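Local structure of putative alpha-L-fucosidase (Bacteroides thetaiotaomicron, 4H41) at residues B[267-279]-B[305-317]. The protein is a putative alpha-L-fucosidase of a gut bacterium, probably acting in the breakdown of host glycans. Residues are numbered along the deposited sequence; the frame is centred on the assembly and turned at random.
Sequences GMQCWTNAESFDR and YDKAITFEFSHFM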
loop_
_atom_site.group_PDB
_atom_site.type_symbol
_atom_site.label_atom_id
_atom_site.label_comp_id
_atom_site.label_asym_id
_atom_site.label_seq_id
_atom_site.Cartn_x
_atom_site.Cartn_y
_atom_site.Cartn_z
ATOM N N GLY B 267 26.961 -14.270 -28.302
ATOM C CA GLY B 267 27.684 -13.013 -28.334
ATOM C C GLY B 267 26.905 -11.814 -27.848
ATOM O O GLY B 267 27.116 -10.708 -28.334
HETATM N N MSE B 268 26.047 -11.992 -26.851
HETATM C CA MSE B 268 25.270 -10.895 -26.319
HETATM C C MSE B 268 25.817 -10.487 -24.989
HETATM O O MSE B 268 26.414 -11.315 -24.296
HETATM C CB MSE B 268 23.809 -11.320 -26.147
HETATM C CG MSE B 268 23.128 -11.691 -27.459
HETATM SE SE MSE B 268 21.394 -12.496 -27.154
HETATM C CE MSE B 268 20.508 -11.042 -26.351
ATOM N N GLN B 269 25.549 -9.248 -24.587
ATOM C CA GLN B 269 25.894 -8.787 -23.232
ATOM C C GLN B 269 24.897 -9.373 -22.275
ATOM O O GLN B 269 23.718 -9.578 -22.630
ATOM C CB GLN B 269 25.901 -7.246 -23.134
ATOM C CG GLN B 269 27.091 -6.619 -23.875
ATOM C CD GLN B 269 27.318 -5.137 -23.593
ATOM O OE1 GLN B 269 26.733 -4.545 -22.678
ATOM N NE2 GLN B 269 28.313 -4.533 -24.276
ATOM N N CYS B 270 25.345 -9.693 -21.079
ATOM C CA CYS B 270 24.502 -10.323 -20.077
ATOM C C CYS B 270 24.279 -9.346 -18.945
ATOM O O CYS B 270 25.200 -9.038 -18.175
ATOM C CB CYS B 270 25.151 -11.618 -19.585
ATOM S SG CYS B 270 24.061 -12.604 -18.559
ATOM N N TRP B 271 23.094 -8.779 -18.906
ATOM C CA TRP B 271 22.729 -7.826 -17.872
ATOM C C TRP B 271 21.803 -8.457 -16.881
ATOM O O TRP B 271 21.150 -9.445 -17.174
ATOM C CB TRP B 271 22.018 -6.616 -18.498
ATOM C CG TRP B 271 22.858 -5.721 -19.379
ATOM C CD1 TRP B 271 24.123 -5.956 -19.856
ATOM C CD2 TRP B 271 22.403 -4.526 -20.023
ATOM N NE1 TRP B 271 24.512 -4.935 -20.680
ATOM C CE2 TRP B 271 23.475 -4.035 -20.798
ATOM C CE3 TRP B 271 21.220 -3.763 -19.938
ATOM C CZ2 TRP B 271 23.376 -2.852 -21.541
ATOM C CZ3 TRP B 271 21.137 -2.571 -20.652
ATOM C CH2 TRP B 271 22.187 -2.150 -21.474
ATOM N N THR B 272 21.674 -7.836 -15.722
ATOM C CA THR B 272 20.642 -8.223 -14.760
ATOM C C THR B 272 19.723 -7.022 -14.526
ATOM O O THR B 272 20.200 -5.890 -14.418
ATOM C CB THR B 272 21.175 -8.781 -13.438
ATOM O OG1 THR B 272 20.047 -9.249 -12.692
ATOM C CG2 THR B 272 21.953 -7.767 -12.611
ATOM N N ASN B 273 18.415 -7.271 -14.495
ATOM C CA ASN B 273 17.438 -6.257 -14.109
ATOM C C ASN B 273 17.140 -6.608 -12.664
ATOM O O ASN B 273 16.345 -7.520 -12.374
ATOM C CB ASN B 273 16.215 -6.237 -15.007
ATOM C CG ASN B 273 15.152 -5.293 -14.505
ATOM O OD1 ASN B 273 15.288 -4.680 -13.453
ATOM N ND2 ASN B 273 14.068 -5.174 -15.238
ATOM N N ALA B 274 17.890 -5.972 -11.771
ATOM C CA ALA B 274 17.817 -6.209 -10.340
ATOM C C ALA B 274 16.656 -5.442 -9.759
ATOM O O ALA B 274 16.755 -4.242 -9.548
ATOM C CB ALA B 274 19.116 -5.812 -9.662
ATOM N N GLU B 275 15.540 -6.124 -9.557
ATOM C CA GLU B 275 14.325 -5.499 -9.031
ATOM C C GLU B 275 14.564 -4.952 -7.630
ATOM O O GLU B 275 15.025 -5.684 -6.749
ATOM C CB GLU B 275 13.193 -6.497 -9.030
ATOM C CG GLU B 275 12.815 -6.907 -10.445
ATOM C CD GLU B 275 11.694 -7.923 -10.549
ATOM O OE1 GLU B 275 11.407 -8.591 -9.528
ATOM O OE2 GLU B 275 11.001 -7.924 -11.596
ATOM N N SER B 276 14.215 -3.674 -7.414
ATOM C CA SER B 276 14.418 -3.016 -6.124
ATOM C C SER B 276 13.120 -2.872 -5.345
ATOM O O SER B 276 13.078 -2.200 -4.294
ATOM C CB SER B 276 15.147 -1.692 -6.341
ATOM O OG SER B 276 14.562 -0.918 -7.358
ATOM N N PHE B 277 12.076 -3.624 -5.770
ATOM C CA PHE B 277 10.799 -3.736 -5.074
ATOM C C PHE B 277 10.666 -5.171 -4.573
ATOM O O PHE B 277 11.314 -6.074 -5.122
ATOM C CB PHE B 277 9.626 -3.333 -5.953
ATOM C CG PHE B 277 9.466 -4.175 -7.188
ATOM C CD1 PHE B 277 10.175 -3.884 -8.341
ATOM C CD2 PHE B 277 8.683 -5.325 -7.171
ATOM C CE1 PHE B 277 10.052 -4.681 -9.474
ATOM C CE2 PHE B 277 8.550 -6.107 -8.312
ATOM C CZ PHE B 277 9.203 -5.749 -9.471
ATOM N N ASP B 278 9.848 -5.390 -3.538
ATOM C CA ASP B 278 9.710 -6.683 -2.924
ATOM C C ASP B 278 8.530 -7.477 -3.507
ATOM O O ASP B 278 7.404 -7.071 -3.389
ATOM C CB ASP B 278 9.541 -6.501 -1.388
ATOM C CG ASP B 278 10.075 -7.679 -0.610
ATOM O OD1 ASP B 278 9.638 -8.813 -0.901
ATOM O OD2 ASP B 278 10.981 -7.469 0.292
ATOM N N ARG B 279 8.798 -8.649 -4.059
ATOM C CA ARG B 279 7.758 -9.540 -4.579
ATOM C C ARG B 279 7.236 -10.511 -3.505
ATOM O O ARG B 279 6.350 -11.292 -3.797
ATOM C CB ARG B 279 8.320 -10.379 -5.756
ATOM C CG ARG B 279 8.325 -9.635 -7.033
ATOM C CD ARG B 279 8.673 -10.583 -8.172
ATOM N NE ARG B 279 8.861 -9.804 -9.360
ATOM C CZ ARG B 279 7.899 -9.292 -10.101
ATOM N NH1 ARG B 279 6.636 -9.634 -9.893
ATOM N NH2 ARG B 279 8.197 -8.533 -11.134
ATOM N N TYR B 305 28.382 -11.046 -14.699
ATOM C CA TYR B 305 27.500 -10.200 -15.496
ATOM C C TYR B 305 28.148 -8.873 -15.857
ATOM O O TYR B 305 28.981 -8.370 -15.119
ATOM C CB TYR B 305 26.201 -9.970 -14.755
ATOM C CG TYR B 305 25.180 -11.057 -14.929
ATOM C CD1 TYR B 305 25.544 -12.402 -14.917
ATOM C CD2 TYR B 305 23.831 -10.755 -15.018
ATOM C CE1 TYR B 305 24.600 -13.406 -15.114
ATOM C CE2 TYR B 305 22.871 -11.750 -15.144
ATOM C CZ TYR B 305 23.262 -13.079 -15.216
ATOM O OH TYR B 305 22.334 -14.062 -15.424
ATOM N N ASP B 306 27.751 -8.302 -16.981
ATOM C CA ASP B 306 28.333 -7.085 -17.537
ATOM C C ASP B 306 27.774 -5.846 -16.942
ATOM O O ASP B 306 28.478 -4.863 -16.931
ATOM C CB ASP B 306 28.102 -7.026 -19.080
ATOM C CG ASP B 306 28.613 -8.252 -19.774
ATOM O OD1 ASP B 306 29.758 -8.637 -19.506
ATOM O OD2 ASP B 306 27.824 -8.903 -20.475
ATOM N N LYS B 307 26.487 -5.820 -16.611
ATOM C CA LYS B 307 25.841 -4.628 -16.082
ATOM C C LYS B 307 24.633 -4.964 -15.264
ATOM O O LYS B 307 23.941 -5.954 -15.527
ATOM C CB LYS B 307 25.395 -3.697 -17.250
ATOM C CG LYS B 307 25.013 -2.259 -16.859
ATOM C CD LYS B 307 24.508 -1.467 -18.091
ATOM C CE LYS B 307 24.299 0.020 -17.871
ATOM N NZ LYS B 307 25.542 0.723 -17.489
ATOM N N ALA B 308 24.360 -4.134 -14.246
ATOM C CA ALA B 308 23.120 -4.259 -13.471
ATOM C C ALA B 308 22.309 -2.994 -13.682
ATOM O O ALA B 308 22.819 -1.880 -13.553
ATOM C CB ALA B 308 23.378 -4.490 -11.997
ATOM N N ILE B 309 21.054 -3.170 -14.011
ATOM C CA ILE B 309 20.087 -2.082 -14.100
ATOM C C ILE B 309 19.009 -2.415 -13.079
ATOM O O ILE B 309 18.977 -3.535 -12.572
ATOM C CB ILE B 309 19.546 -1.874 -15.537
ATOM C CG1 ILE B 309 18.626 -3.044 -15.979
ATOM C CG2 ILE B 309 20.724 -1.663 -16.510
ATOM C CD1 ILE B 309 17.973 -2.829 -17.355
ATOM N N THR B 310 18.093 -1.484 -12.792
ATOM C CA THR B 310 17.013 -1.784 -11.870
ATOM C C THR B 310 15.698 -1.207 -12.322
ATOM O O THR B 310 15.646 -0.101 -12.867
ATOM C CB THR B 310 17.355 -1.226 -10.437
ATOM O OG1 THR B 310 16.363 -1.635 -9.483
ATOM C CG2 THR B 310 17.441 0.308 -10.387
ATOM N N PHE B 311 14.647 -1.953 -12.061
ATOM C CA PHE B 311 13.269 -1.464 -11.998
ATOM C C PHE B 311 13.029 -1.331 -10.487
ATOM O O PHE B 311 12.916 -2.350 -9.810
ATOM C CB PHE B 311 12.262 -2.386 -12.673
ATOM C CG PHE B 311 10.898 -1.744 -12.755
ATOM C CD1 PHE B 311 10.048 -1.746 -11.662
ATOM C CD2 PHE B 311 10.539 -0.988 -13.863
ATOM C CE1 PHE B 311 8.858 -1.046 -11.678
ATOM C CE2 PHE B 311 9.330 -0.299 -13.891
ATOM C CZ PHE B 311 8.492 -0.341 -12.800
ATOM N N GLU B 312 12.982 -0.127 -9.911
ATOM C CA GLU B 312 13.076 1.188 -10.542
ATOM C C GLU B 312 13.572 2.164 -9.511
ATOM O O GLU B 312 13.036 2.185 -8.401
ATOM C CB GLU B 312 11.694 1.624 -11.067
ATOM C CG GLU B 312 11.742 2.871 -11.936
ATOM C CD GLU B 312 10.899 4.068 -11.523
ATOM O OE1 GLU B 312 10.491 4.126 -10.345
ATOM O OE2 GLU B 312 10.673 4.968 -12.366
ATOM N N PHE B 313 14.555 2.951 -9.849
ATOM C CA PHE B 313 15.158 3.856 -8.868
ATOM C C PHE B 313 14.173 4.841 -8.259
ATOM O O PHE B 313 14.135 4.957 -7.020
ATOM C CB PHE B 313 16.313 4.618 -9.484
ATOM C CG PHE B 313 16.997 5.571 -8.550
ATOM C CD1 PHE B 313 16.571 6.890 -8.443
ATOM C CD2 PHE B 313 18.096 5.175 -7.814
ATOM C CE1 PHE B 313 17.186 7.769 -7.555
ATOM C CE2 PHE B 313 18.691 6.049 -6.904
ATOM C CZ PHE B 313 18.243 7.347 -6.798
ATOM N N SER B 314 13.446 5.592 -9.091
ATOM C CA SER B 314 12.605 6.699 -8.581
ATOM C C SER B 314 11.604 6.291 -7.489
ATOM O O SER B 314 11.353 7.086 -6.594
ATOM C CB SER B 314 11.896 7.416 -9.705
ATOM O OG SER B 314 12.895 7.936 -10.578
ATOM N N HIS B 315 10.959 5.141 -7.621
ATOM C CA HIS B 315 10.021 4.685 -6.604
ATOM C C HIS B 315 10.680 3.901 -5.503
ATOM O O HIS B 315 10.230 3.959 -4.336
ATOM C CB HIS B 315 8.947 3.784 -7.228
ATOM C CG HIS B 315 7.901 4.516 -8.014
ATOM N ND1 HIS B 315 8.118 4.907 -9.312
ATOM C CD2 HIS B 315 6.647 4.880 -7.659
ATOM C CE1 HIS B 315 6.998 5.498 -9.709
ATOM N NE2 HIS B 315 6.078 5.456 -8.757
ATOM N N PHE B 316 11.646 3.047 -5.863
ATOM C CA PHE B 316 12.124 2.051 -4.920
ATOM C C PHE B 316 13.496 2.278 -4.306
ATOM O O PHE B 316 13.779 1.615 -3.318
ATOM C CB PHE B 316 12.024 0.666 -5.547
ATOM C CG PHE B 316 10.597 0.395 -5.980
ATOM C CD1 PHE B 316 9.587 0.248 -5.044
ATOM C CD2 PHE B 316 10.257 0.328 -7.325
ATOM C CE1 PHE B 316 8.265 0.019 -5.432
ATOM C CE2 PHE B 316 8.927 0.074 -7.713
ATOM C CZ PHE B 316 7.942 -0.033 -6.763
HETATM N N MSE B 317 14.310 3.213 -4.805
HETATM C CA MSE B 317 15.604 3.522 -4.204
HETATM C C MSE B 317 15.842 4.987 -3.998
HETATM O O MSE B 317 16.887 5.344 -3.484
HETATM C CB MSE B 317 16.751 2.954 -5.059
HETATM C CG MSE B 317 16.637 1.520 -5.326
HETATM SE SE MSE B 317 18.212 0.864 -6.358
HETATM C CE MSE B 317 19.606 1.313 -5.052
#
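OG1 of Thr-310 is held by two groups, donating to Ala-274 O at 2.6 Å and accepting from Ser-276 OG at 2.9 Å. With OG1 anti to the backbone N (chi1 -174°), the threonine turns this oxygen onto the chain leaving strand 269-273, where Ser-276 N also bonds Phe-311 O. Earlier, Thr-272 takes the regular parallel ladder, its N giving to Lys-307 O and its O receiving Ile-309 N. At the opposite end, Asp-306 OD2 accepts a nearly straight bond from Cys-270 N (2.7 Å), while Cys-270 SG sits over the centre of the Tyr-305 ring. Lys-307 lies alongside Trp-271, its CB 3.7 Å from the centroid of the five-membered ring and its CD farther out over the same indole. In-plane, Trp-271 NE1 meets a lone pair of Gln-269 OE1, a bond that should limit the ring's turning. Losing the indole to an alanine is likely to leave the lysine's aliphatic chain without its flat support and Gln-269 OE1 without this donor. Beyond the strands, Phe-277 CB rests on the Phe-316 ring. Backbone ladder at mid-strand, side-chain bonds at both ends: so neighbouring parallel strands are joined here, in the last beta-alpha-beta unit of a TIM barrel.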